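Local coordinates for protein endoglucanase FnCel5A (Fervidobacterium nodosum, PDB 3NCO) that probably hydrolyses internal beta-1,4-glucosidic bonds of cellulose, as an endoglucanase of glycosyl hydrolase family 5, at residues 29-34 / 59-64; 99-104 / 138-143; 87-92 / 131-136. All blocks are in the same frame, centred on the assembly; numbering follows the deposited sequence.

Contact 1. Residues 29-34 / 59-64; sequences ALEAPV and RIPIRW
Arg63 turns the edge of its guanidinium to the carbonyl of Glu31 and grips that one oxygen with two nitrogens. NE lies 2.9 Å from Glu31 O and NH2 3.0 Å from the same Glu31 O; the oxygen sits in the guanidinium plane, while NH2 meets it in the carbonyl plane and NE from above that plane. CG stands anti to the backbone N (chi1 -176°) and the chain bends at chi3, which brings the flat group alongside the loop, with Pro33 N over one of its faces. A guanidinium, with several N-H groups in one plane, suits a single turn carbonyl met by two donors. The backbone adds a nearly straight bond, Arg63 N to Leu30 O at 2.9 Å (169°).

The Glu31 chain runs along the Pro61 ring in the same direction, with Glu31 CD 3.6 Å from Pro61 CB. The carboxylate folds back on its own loop: OE1 accepts from Ala29 N and OE2 from the backbone N of Asn28. Leu30, an apolar residue for a buried place, rests CD1 on Ile60 CG2 at 3.8 Å, and a water accepts from Leu30 N and donates to Pro61 O.

A type I turn, Ala29 to Ala32, packs on the end of strand 57-60 and the residues after it, joining the loops that follow the first two strands of a TIM barrel at its C-terminal end.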
loop_
_atom_site.group_PDB
_atom_site.type_symbol
_atom_site.label_atom_id
_atom_site.label_comp_id
_atom_site.label_asym_id
_atom_site.label_seq_id
_atom_site.Cartn_x
_atom_site.Cartn_y
_atom_site.Cartn_z
ATOM N N ALA A 29 -8.026 -3.856 -8.953
ATOM C CA ALA A 29 -8.016 -3.463 -10.346
ATOM C C ALA A 29 -6.738 -3.976 -11.047
ATOM O O ALA A 29 -6.754 -5.072 -11.625
ATOM C CB ALA A 29 -8.159 -1.924 -10.511
ATOM N N LEU A 30 -5.640 -3.198 -11.034
ATOM C CA LEU A 30 -4.467 -3.610 -11.798
ATOM C C LEU A 30 -3.709 -4.770 -11.137
ATOM O O LEU A 30 -2.752 -5.265 -11.771
ATOM C CB LEU A 30 -3.482 -2.459 -11.986
ATOM C CG LEU A 30 -3.978 -1.483 -13.071
ATOM C CD1 LEU A 30 -3.356 -0.064 -12.846
ATOM C CD2 LEU A 30 -3.722 -2.028 -14.522
ATOM N N GLU A 31 -4.050 -5.150 -9.915
ATOM C CA GLU A 31 -3.434 -6.357 -9.314
ATOM C C GLU A 31 -4.269 -7.622 -9.539
ATOM O O GLU A 31 -3.895 -8.703 -9.040
ATOM C CB GLU A 31 -3.032 -6.228 -7.798
ATOM C CG GLU A 31 -4.176 -6.370 -6.796
ATOM C CD GLU A 31 -5.166 -5.239 -6.732
ATOM O OE1 GLU A 31 -5.379 -4.475 -7.700
ATOM O OE2 GLU A 31 -5.808 -5.104 -5.662
ATOM N N ALA A 32 -5.433 -7.470 -10.202
ATOM C CA ALA A 32 -6.159 -8.643 -10.715
ATOM C C ALA A 32 -5.339 -9.292 -11.811
ATOM O O ALA A 32 -4.388 -8.719 -12.299
ATOM C CB ALA A 32 -7.569 -8.224 -11.169
ATOM N N PRO A 33 -5.640 -10.545 -12.190
ATOM C CA PRO A 33 -4.831 -11.098 -13.286
ATOM C C PRO A 33 -4.930 -10.267 -14.574
ATOM O O PRO A 33 -3.963 -10.155 -15.348
ATOM C CB PRO A 33 -5.447 -12.489 -13.518
ATOM C CG PRO A 33 -6.139 -12.827 -12.204
ATOM C CD PRO A 33 -6.633 -11.497 -11.659
ATOM N N VAL A 34 -6.150 -9.786 -14.840
ATOM C CA VAL A 34 -6.436 -8.847 -15.917
ATOM C C VAL A 34 -7.328 -7.754 -15.292
ATOM O O VAL A 34 -8.308 -8.047 -14.570
ATOM C CB VAL A 34 -7.212 -9.516 -17.078
ATOM C CG1 VAL A 34 -7.612 -8.440 -18.083
ATOM C CG2 VAL A 34 -6.376 -10.575 -17.784
ATOM N N ARG A 59 -2.640 4.973 -3.789
ATOM C CA ARG A 59 -1.706 3.877 -3.895
ATOM C C ARG A 59 -2.315 2.876 -4.899
ATOM O O ARG A 59 -3.460 2.499 -4.727
ATOM C CB ARG A 59 -1.533 3.188 -2.512
ATOM C CG ARG A 59 -0.708 1.911 -2.634
ATOM C CD ARG A 59 -0.245 1.457 -1.239
ATOM N NE ARG A 59 0.594 0.255 -1.205
ATOM C CZ ARG A 59 0.156 -0.985 -0.984
ATOM N NH1 ARG A 59 -1.147 -1.250 -0.854
ATOM N NH2 ARG A 59 1.078 -1.973 -0.898
ATOM N N ILE A 60 -1.534 2.488 -5.916
ATOM C CA ILE A 60 -2.039 1.669 -7.050
ATOM C C ILE A 60 -1.307 0.288 -7.057
ATOM O O ILE A 60 -0.192 0.175 -7.546
ATOM C CB ILE A 60 -1.805 2.390 -8.431
ATOM C CG1 ILE A 60 -2.335 3.843 -8.396
ATOM C CG2 ILE A 60 -2.485 1.651 -9.573
ATOM C CD1 ILE A 60 -2.071 4.617 -9.748
ATOM N N PRO A 61 -1.972 -0.765 -6.556
ATOM C CA PRO A 61 -1.529 -2.151 -6.647
ATOM C C PRO A 61 -1.439 -2.572 -8.141
ATOM O O PRO A 61 -2.363 -2.302 -8.911
ATOM C CB PRO A 61 -2.627 -2.901 -5.877
ATOM C CG PRO A 61 -3.215 -1.811 -4.830
ATOM C CD PRO A 61 -3.202 -0.578 -5.730
ATOM N N ILE A 62 -0.299 -3.163 -8.526
ATOM C CA ILE A 62 -0.078 -3.589 -9.923
ATOM C C ILE A 62 0.578 -4.976 -10.036
ATOM O O ILE A 62 1.656 -5.182 -9.506
ATOM C CB ILE A 62 0.810 -2.536 -10.682
ATOM C CG1 ILE A 62 0.234 -1.122 -10.516
ATOM C CG2 ILE A 62 1.041 -2.937 -12.144
ATOM C CD1 ILE A 62 1.161 0.015 -11.054
ATOM N N ARG A 63 -0.064 -5.913 -10.749
ATOM C CA ARG A 63 0.473 -7.274 -10.864
ATOM C C ARG A 63 1.306 -7.302 -12.174
ATOM O O ARG A 63 0.926 -7.892 -13.183
ATOM C CB ARG A 63 -0.627 -8.325 -10.856
ATOM C CG ARG A 63 -0.057 -9.760 -10.877
ATOM C CD ARG A 63 -1.100 -10.746 -11.241
ATOM N NE ARG A 63 -2.219 -10.707 -10.301
ATOM C CZ ARG A 63 -2.940 -11.797 -9.991
ATOM N NH1 ARG A 63 -2.623 -12.994 -10.519
ATOM N NH2 ARG A 63 -3.955 -11.691 -9.144
ATOM N N TRP A 64 2.460 -6.665 -12.130
ATOM C CA TRP A 64 3.356 -6.653 -13.247
ATOM C C TRP A 64 3.664 -8.054 -13.718
ATOM O O TRP A 64 3.917 -8.294 -14.885
ATOM C CB TRP A 64 4.651 -5.933 -12.877
ATOM C CG TRP A 64 4.512 -4.484 -12.574
ATOM C CD1 TRP A 64 4.559 -3.906 -11.310
ATOM C CD2 TRP A 64 4.368 -3.386 -13.511
ATOM N NE1 TRP A 64 4.448 -2.536 -11.420
ATOM C CE2 TRP A 64 4.311 -2.195 -12.749
ATOM C CE3 TRP A 64 4.307 -3.290 -14.921
ATOM C CZ2 TRP A 64 4.169 -0.939 -13.333
ATOM C CZ3 TRP A 64 4.129 -2.034 -15.503
ATOM C CH2 TRP A 64 4.094 -0.867 -14.703
HETATM O O HOH W 1 -4.893 -1.150 -9.050
#

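Contact 2. Residues 99-104 / 138-143; sequences IINCHH and FFEIFN
Ile99 and Ile100 pair in parallel with Phe138 and Phe139, and backbone bonds continue beyond the strands. Ile100 N reaches Phe138 O at 3.1 Å (165°), weaker bonds run from Glu140 N to Ile100 O and from Cys102 N to Glu140 O, and Asn143 N meets Cys102 O at 2.9 Å.

The apolar contacts fall on both faces of the sheet: Ile99 CG1 approaches Phe138 CB, while on the other face Ile100 CG1 runs beside Phe139, 4.0 Å from Phe139 CD1. Branched and aromatic residues suit such buried strands.

One pair of flat polar groups is stacked: the amide of Asn143 lies over one face of the His103 ring, planes 9° apart, with OD1 offset toward the rim; a water donates to this OD1 and accepts from His104 N. Asn101 and Glu140 instead run alongside, their planes steeply turned (63°), with Glu140 OE1 3.4 Å from Asn101 CB. Their polar ends turn elsewhere: the Glu140 carboxylate finds its partner in Arg59, and Asn101 OD1 accepts from Ile62 N.

Helix 112-130 covers Ile100 and Phe139 with Val126 and Phe130, and helix 151-168 packs on Ile141. In the barrel, strands 57-60 and 174-177 flank this pair.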
loop_
_atom_site.group_PDB
_atom_site.type_symbol
_atom_site.label_atom_id
_atom_site.label_comp_id
_atom_site.label_asym_id
_atom_site.label_seq_id
_atom_site.Cartn_x
_atom_site.Cartn_y
_atom_site.Cartn_z
ATOM N N ILE A 99 1.515 6.364 -5.616
ATOM C CA ILE A 99 2.441 5.297 -5.225
ATOM C C ILE A 99 2.115 4.130 -6.157
ATOM O O ILE A 99 0.968 3.691 -6.200
ATOM C CB ILE A 99 2.220 4.885 -3.750
ATOM C CG1 ILE A 99 2.620 5.979 -2.721
ATOM C CG2 ILE A 99 3.080 3.657 -3.418
ATOM C CD1 ILE A 99 1.952 5.833 -1.385
ATOM N N ILE A 100 3.103 3.671 -6.948
ATOM C CA ILE A 100 2.875 2.468 -7.777
ATOM C C ILE A 100 3.779 1.351 -7.207
ATOM O O ILE A 100 4.957 1.623 -6.888
ATOM C CB ILE A 100 3.145 2.724 -9.312
ATOM C CG1 ILE A 100 4.648 3.052 -9.584
ATOM C CG2 ILE A 100 2.108 3.758 -9.979
ATOM C CD1 ILE A 100 4.922 3.238 -11.129
ATOM N N ASN A 101 3.246 0.127 -7.126
ATOM C CA ASN A 101 3.932 -0.955 -6.389
ATOM C C ASN A 101 4.039 -2.141 -7.396
ATOM O O ASN A 101 3.602 -2.068 -8.542
ATOM C CB ASN A 101 3.227 -1.334 -5.021
ATOM C CG ASN A 101 1.968 -2.219 -5.177
ATOM O OD1 ASN A 101 1.598 -2.617 -6.307
ATOM N ND2 ASN A 101 1.275 -2.509 -4.039
ATOM N N CYS A 102 4.606 -3.266 -6.933
ATOM C CA CYS A 102 4.294 -4.546 -7.533
ATOM C C CYS A 102 3.578 -5.380 -6.463
ATOM O O CYS A 102 3.945 -5.344 -5.287
ATOM C CB CYS A 102 5.602 -5.202 -7.947
ATOM S SG CYS A 102 5.429 -6.788 -8.870
ATOM N N HIS A 103 2.574 -6.143 -6.885
ATOM C CA HIS A 103 1.567 -6.717 -5.991
ATOM C C HIS A 103 1.173 -8.087 -6.566
ATOM O O HIS A 103 1.182 -8.324 -7.799
ATOM C CB HIS A 103 0.363 -5.794 -6.005
ATOM C CG HIS A 103 -0.455 -5.724 -4.748
ATOM N ND1 HIS A 103 -1.398 -6.654 -4.358
ATOM C CD2 HIS A 103 -0.555 -4.715 -3.866
ATOM C CE1 HIS A 103 -2.058 -6.203 -3.293
ATOM N NE2 HIS A 103 -1.537 -5.045 -2.959
ATOM N N HIS A 104 0.899 -9.020 -5.659
ATOM C CA HIS A 104 0.380 -10.321 -6.083
ATOM C C HIS A 104 1.305 -11.034 -7.086
ATOM O O HIS A 104 0.858 -11.461 -8.128
ATOM C CB HIS A 104 -1.044 -10.167 -6.656
ATOM C CG HIS A 104 -1.835 -11.432 -6.626
ATOM N ND1 HIS A 104 -3.018 -11.559 -5.909
ATOM C CD2 HIS A 104 -1.603 -12.642 -7.193
ATOM C CE1 HIS A 104 -3.486 -12.795 -6.056
ATOM N NE2 HIS A 104 -2.635 -13.472 -6.807
ATOM N N PHE A 138 5.901 8.040 -6.426
ATOM C CA PHE A 138 6.768 7.192 -5.568
ATOM C C PHE A 138 6.730 5.739 -6.038
ATOM O O PHE A 138 5.674 5.294 -6.533
ATOM C CB PHE A 138 6.242 7.184 -4.114
ATOM C CG PHE A 138 6.270 8.524 -3.427
ATOM C CD1 PHE A 138 6.808 9.638 -4.011
ATOM C CD2 PHE A 138 5.806 8.620 -2.118
ATOM C CE1 PHE A 138 6.754 10.900 -3.352
ATOM C CE2 PHE A 138 5.787 9.842 -1.437
ATOM C CZ PHE A 138 6.243 10.998 -2.065
ATOM N N PHE A 139 7.846 5.000 -5.882
ATOM C CA PHE A 139 7.832 3.569 -6.199
ATOM C C PHE A 139 7.695 2.754 -4.918
ATOM O O PHE A 139 8.066 3.242 -3.843
ATOM C CB PHE A 139 9.159 3.148 -6.827
ATOM C CG PHE A 139 9.412 3.768 -8.175
ATOM C CD1 PHE A 139 8.336 4.320 -8.876
ATOM C CD2 PHE A 139 10.706 3.742 -8.775
ATOM C CE1 PHE A 139 8.502 4.901 -10.106
ATOM C CE2 PHE A 139 10.910 4.301 -10.050
ATOM C CZ PHE A 139 9.801 4.868 -10.742
ATOM N N GLU A 140 7.185 1.522 -5.012
ATOM C CA GLU A 140 7.053 0.657 -3.851
ATOM C C GLU A 140 7.409 -0.766 -4.274
ATOM O O GLU A 140 6.616 -1.384 -4.969
ATOM C CB GLU A 140 5.616 0.713 -3.341
ATOM C CG GLU A 140 5.440 -0.236 -2.126
ATOM C CD GLU A 140 4.043 -0.274 -1.530
ATOM O OE1 GLU A 140 3.146 0.379 -2.102
ATOM O OE2 GLU A 140 3.844 -0.957 -0.525
ATOM N N ILE A 141 8.609 -1.235 -3.915
ATOM C CA ILE A 141 9.184 -2.444 -4.514
ATOM C C ILE A 141 8.267 -3.661 -4.542
ATOM O O ILE A 141 8.066 -4.274 -5.601
ATOM C CB ILE A 141 10.486 -2.827 -3.810
ATOM C CG1 ILE A 141 11.501 -1.743 -4.179
ATOM C CG2 ILE A 141 11.046 -4.170 -4.375
ATOM C CD1 ILE A 141 12.794 -1.812 -3.322
ATOM N N PHE A 142 7.678 -3.989 -3.383
ATOM C CA PHE A 142 6.797 -5.159 -3.316
ATOM C C PHE A 142 5.808 -5.068 -2.167
ATOM O O PHE A 142 6.158 -4.655 -1.062
ATOM C CB PHE A 142 7.587 -6.475 -3.269
ATOM C CG PHE A 142 6.752 -7.684 -3.537
ATOM C CD1 PHE A 142 6.083 -7.860 -4.771
ATOM C CD2 PHE A 142 6.579 -8.625 -2.529
ATOM C CE1 PHE A 142 5.257 -8.981 -4.975
ATOM C CE2 PHE A 142 5.800 -9.765 -2.736
ATOM C CZ PHE A 142 5.139 -9.946 -3.942
ATOM N N ASN A 143 4.586 -5.515 -2.432
ATOM C CA ASN A 143 3.535 -5.548 -1.419
ATOM C C ASN A 143 3.643 -6.795 -0.557
ATOM O O ASN A 143 3.639 -7.914 -1.044
ATOM C CB ASN A 143 2.205 -5.602 -2.171
ATOM C CG ASN A 143 1.019 -5.689 -1.253
ATOM O OD1 ASN A 143 0.309 -6.719 -1.216
ATOM N ND2 ASN A 143 0.835 -4.696 -0.505
HETATM O O HOH W 2 1.427 -9.006 -2.872
#

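Contact 3. Residues 87-92 / 131-136; sequences VVDVAL and KDYPDK
Asp89 and Leu92 both turn CG anti to their own carbonyl carbon, beside the backbone N (chi1 -75° and -71°), a choice that swings the Asp89 carboxylate to the Tyr133 hydroxyl and a Leu92 methyl to the ring edge and Pro134. The contact belongs to the outer layer of a TIM barrel: helix 78-93 lies between strands 57-60 and 97-101 in the chain, and residues 131-136 form the loop that leads from helix 112-130 into strand 137-140, at the N-terminal end of the barrel.

The helix meets one side of the Tyr133 ring, from CD2 through CE2 to the hydroxyl. Val88 CG1 approaches it obliquely, 3.6 Å from CE2, whereas Leu92 CD1 comes to its edge, near the ring plane, 3.8 Å from CD2. The same Leu92 methyl meets Pro134 CG tip to tip at 4.0 Å, and the other methyl, CD2, lies 4.1 Å from Lys136 CB. The two methyls of leucine thus serve two parts of the loop. Lys136 runs on extended, away from the helix, as suits a residue at the surface with an apolar root and a charged end.

Tyrosine combines a ring for the valine and leucine with a hydroxyl for the aspartate. An alanine here would probably leave Asp89 OD1 without its mate in this loop and open a gap beside Val88 and Leu92. Elsewhere, the ring meets that of Phe130 edge-to-face, and the carbonyls of Tyr133 and Pro134 accept from Arg172, which gives the loop backbone a further partner.

At the exposed Asp89 the carboxylate is almost parallel to the ring plane, 8° apart, but stepped from it, and Tyr133 OH donates to Asp89 OD1 at 2.8 Å, meeting it on the syn side though tilted from the carboxylate plane.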
loop_
_atom_site.group_PDB
_atom_site.type_symbol
_atom_site.label_atom_id
_atom_site.label_comp_id
_atom_site.label_asym_id
_atom_site.label_seq_id
_atom_site.Cartn_x
_atom_site.Cartn_y
_atom_site.Cartn_z
ATOM N N VAL A 87 -2.708 5.648 -16.341
ATOM C CA VAL A 87 -3.370 5.787 -15.050
ATOM C C VAL A 87 -2.570 6.718 -14.108
ATOM O O VAL A 87 -3.129 7.501 -13.331
ATOM C CB VAL A 87 -3.537 4.367 -14.437
ATOM C CG1 VAL A 87 -3.809 4.423 -12.992
ATOM C CG2 VAL A 87 -4.638 3.634 -15.167
ATOM N N VAL A 88 -1.255 6.579 -14.109
ATOM C CA VAL A 88 -0.404 7.515 -13.340
ATOM C C VAL A 88 -0.553 8.941 -13.828
ATOM O O VAL A 88 -0.663 9.861 -12.993
ATOM C CB VAL A 88 1.042 7.240 -13.602
ATOM C CG1 VAL A 88 1.916 8.281 -12.904
ATOM C CG2 VAL A 88 1.350 5.886 -12.999
ATOM N N ASP A 89 -0.595 9.115 -15.155
ATOM C CA ASP A 89 -0.749 10.450 -15.755
ATOM C C ASP A 89 -2.020 11.136 -15.256
ATOM O O ASP A 89 -2.000 12.304 -14.847
ATOM C CB ASP A 89 -0.825 10.364 -17.284
ATOM C CG ASP A 89 0.514 10.089 -17.939
ATOM O OD1 ASP A 89 1.560 10.233 -17.282
ATOM O OD2 ASP A 89 0.481 9.758 -19.154
ATOM N N VAL A 90 -3.135 10.406 -15.301
ATOM C CA VAL A 90 -4.402 10.972 -14.868
ATOM C C VAL A 90 -4.373 11.302 -13.370
ATOM O O VAL A 90 -4.915 12.309 -12.938
ATOM C CB VAL A 90 -5.552 9.992 -15.172
ATOM C CG1 VAL A 90 -6.853 10.527 -14.631
ATOM C CG2 VAL A 90 -5.680 9.746 -16.660
ATOM N N ALA A 91 -3.774 10.445 -12.555
ATOM C CA ALA A 91 -3.805 10.784 -11.129
ATOM C C ALA A 91 -2.949 12.026 -10.829
ATOM O O ALA A 91 -3.344 12.871 -10.052
ATOM C CB ALA A 91 -3.297 9.585 -10.307
ATOM N N LEU A 92 -1.809 12.150 -11.506
ATOM C CA LEU A 92 -0.933 13.331 -11.341
ATOM C C LEU A 92 -1.622 14.564 -11.895
ATOM O O LEU A 92 -1.446 15.684 -11.379
ATOM C CB LEU A 92 0.411 13.104 -12.030
ATOM C CG LEU A 92 1.378 12.114 -11.435
ATOM C CD1 LEU A 92 2.562 11.985 -12.393
ATOM C CD2 LEU A 92 1.800 12.585 -10.013
ATOM N N LYS A 131 11.300 7.253 -15.304
ATOM C CA LYS A 131 12.452 7.979 -14.738
ATOM C C LYS A 131 12.293 9.503 -14.693
ATOM O O LYS A 131 12.796 10.162 -13.766
ATOM C CB LYS A 131 13.758 7.571 -15.449
ATOM C CG LYS A 131 13.890 8.039 -16.883
ATOM C CD LYS A 131 15.155 7.439 -17.487
ATOM C CE LYS A 131 15.320 7.808 -18.967
ATOM N NZ LYS A 131 15.418 9.272 -19.228
ATOM N N ASP A 132 11.579 10.048 -15.679
ATOM C CA ASP A 132 11.493 11.495 -15.840
ATOM C C ASP A 132 10.186 12.036 -15.234
ATOM O O ASP A 132 9.892 13.221 -15.389
ATOM C CB ASP A 132 11.629 11.887 -17.323
ATOM C CG ASP A 132 13.037 11.574 -17.881
ATOM O OD1 ASP A 132 14.017 11.904 -17.189
ATOM O OD2 ASP A 132 13.164 10.999 -18.996
ATOM N N TYR A 133 9.399 11.175 -14.596
ATOM C CA TYR A 133 8.148 11.618 -13.981
ATOM C C TYR A 133 8.422 12.514 -12.782
ATOM O O TYR A 133 9.450 12.351 -12.121
ATOM C CB TYR A 133 7.301 10.389 -13.568
ATOM C CG TYR A 133 6.363 9.933 -14.661
ATOM C CD1 TYR A 133 6.860 9.412 -15.853
ATOM C CD2 TYR A 133 4.995 10.002 -14.485
ATOM C CE1 TYR A 133 6.013 8.982 -16.881
ATOM C CE2 TYR A 133 4.128 9.581 -15.484
ATOM C CZ TYR A 133 4.639 9.073 -16.696
ATOM O OH TYR A 133 3.818 8.630 -17.730
ATOM N N PRO A 134 7.496 13.453 -12.478
ATOM C CA PRO A 134 7.660 14.336 -11.311
ATOM C C PRO A 134 7.884 13.557 -10.010
ATOM O O PRO A 134 7.487 12.374 -9.899
ATOM C CB PRO A 134 6.306 15.025 -11.177
ATOM C CG PRO A 134 5.508 14.703 -12.326
ATOM C CD PRO A 134 6.264 13.758 -13.242
ATOM N N ASP A 135 8.449 14.237 -9.011
ATOM C CA ASP A 135 8.808 13.558 -7.763
ATOM C C ASP A 135 7.601 13.181 -6.871
ATOM O O ASP A 135 7.794 12.543 -5.837
ATOM C CB ASP A 135 9.837 14.383 -6.983
ATOM C CG ASP A 135 9.297 15.733 -6.517
ATOM O OD1 ASP A 135 8.106 16.105 -6.712
ATOM O OD2 ASP A 135 10.117 16.449 -5.904
ATOM N N LYS A 136 6.388 13.525 -7.324
ATOM C CA LYS A 136 5.126 13.204 -6.646
ATOM C C LYS A 136 4.672 11.783 -7.019
ATOM O O LYS A 136 3.662 11.338 -6.533
ATOM C CB LYS A 136 4.034 14.211 -7.024
ATOM C CG LYS A 136 4.251 15.549 -6.316
ATOM C CD LYS A 136 3.555 16.657 -7.082
ATOM C CE LYS A 136 3.927 18.018 -6.430
ATOM N NZ LYS A 136 3.446 19.134 -7.271
#

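Contacts 1 and 2 are neighbours, their centres about 10 Å apart, because strands 57-60 and 97-101 are adjacent in the barrel. Ile60 N and Ile99 O, at 2.8 Å, probably form one of the bonds of that sheet. Between them a salt bridge joins Arg59 NE to Glu140 OE1 at 2.7 Å. Both contacts extend to the C-terminal end of the barrel, where TIM-barrel glycosidases have their active sites. Contact 3 lies farther out, about 17 Å from contact 1 and 14 Å from contact 2 between centres. Its helix reaches inward with neighbouring valines: Val87 CG1 packs on Ile60 CD1 at 3.7 Å, and Val88 CG2 on Ile100 CG2 at 3.8 Å.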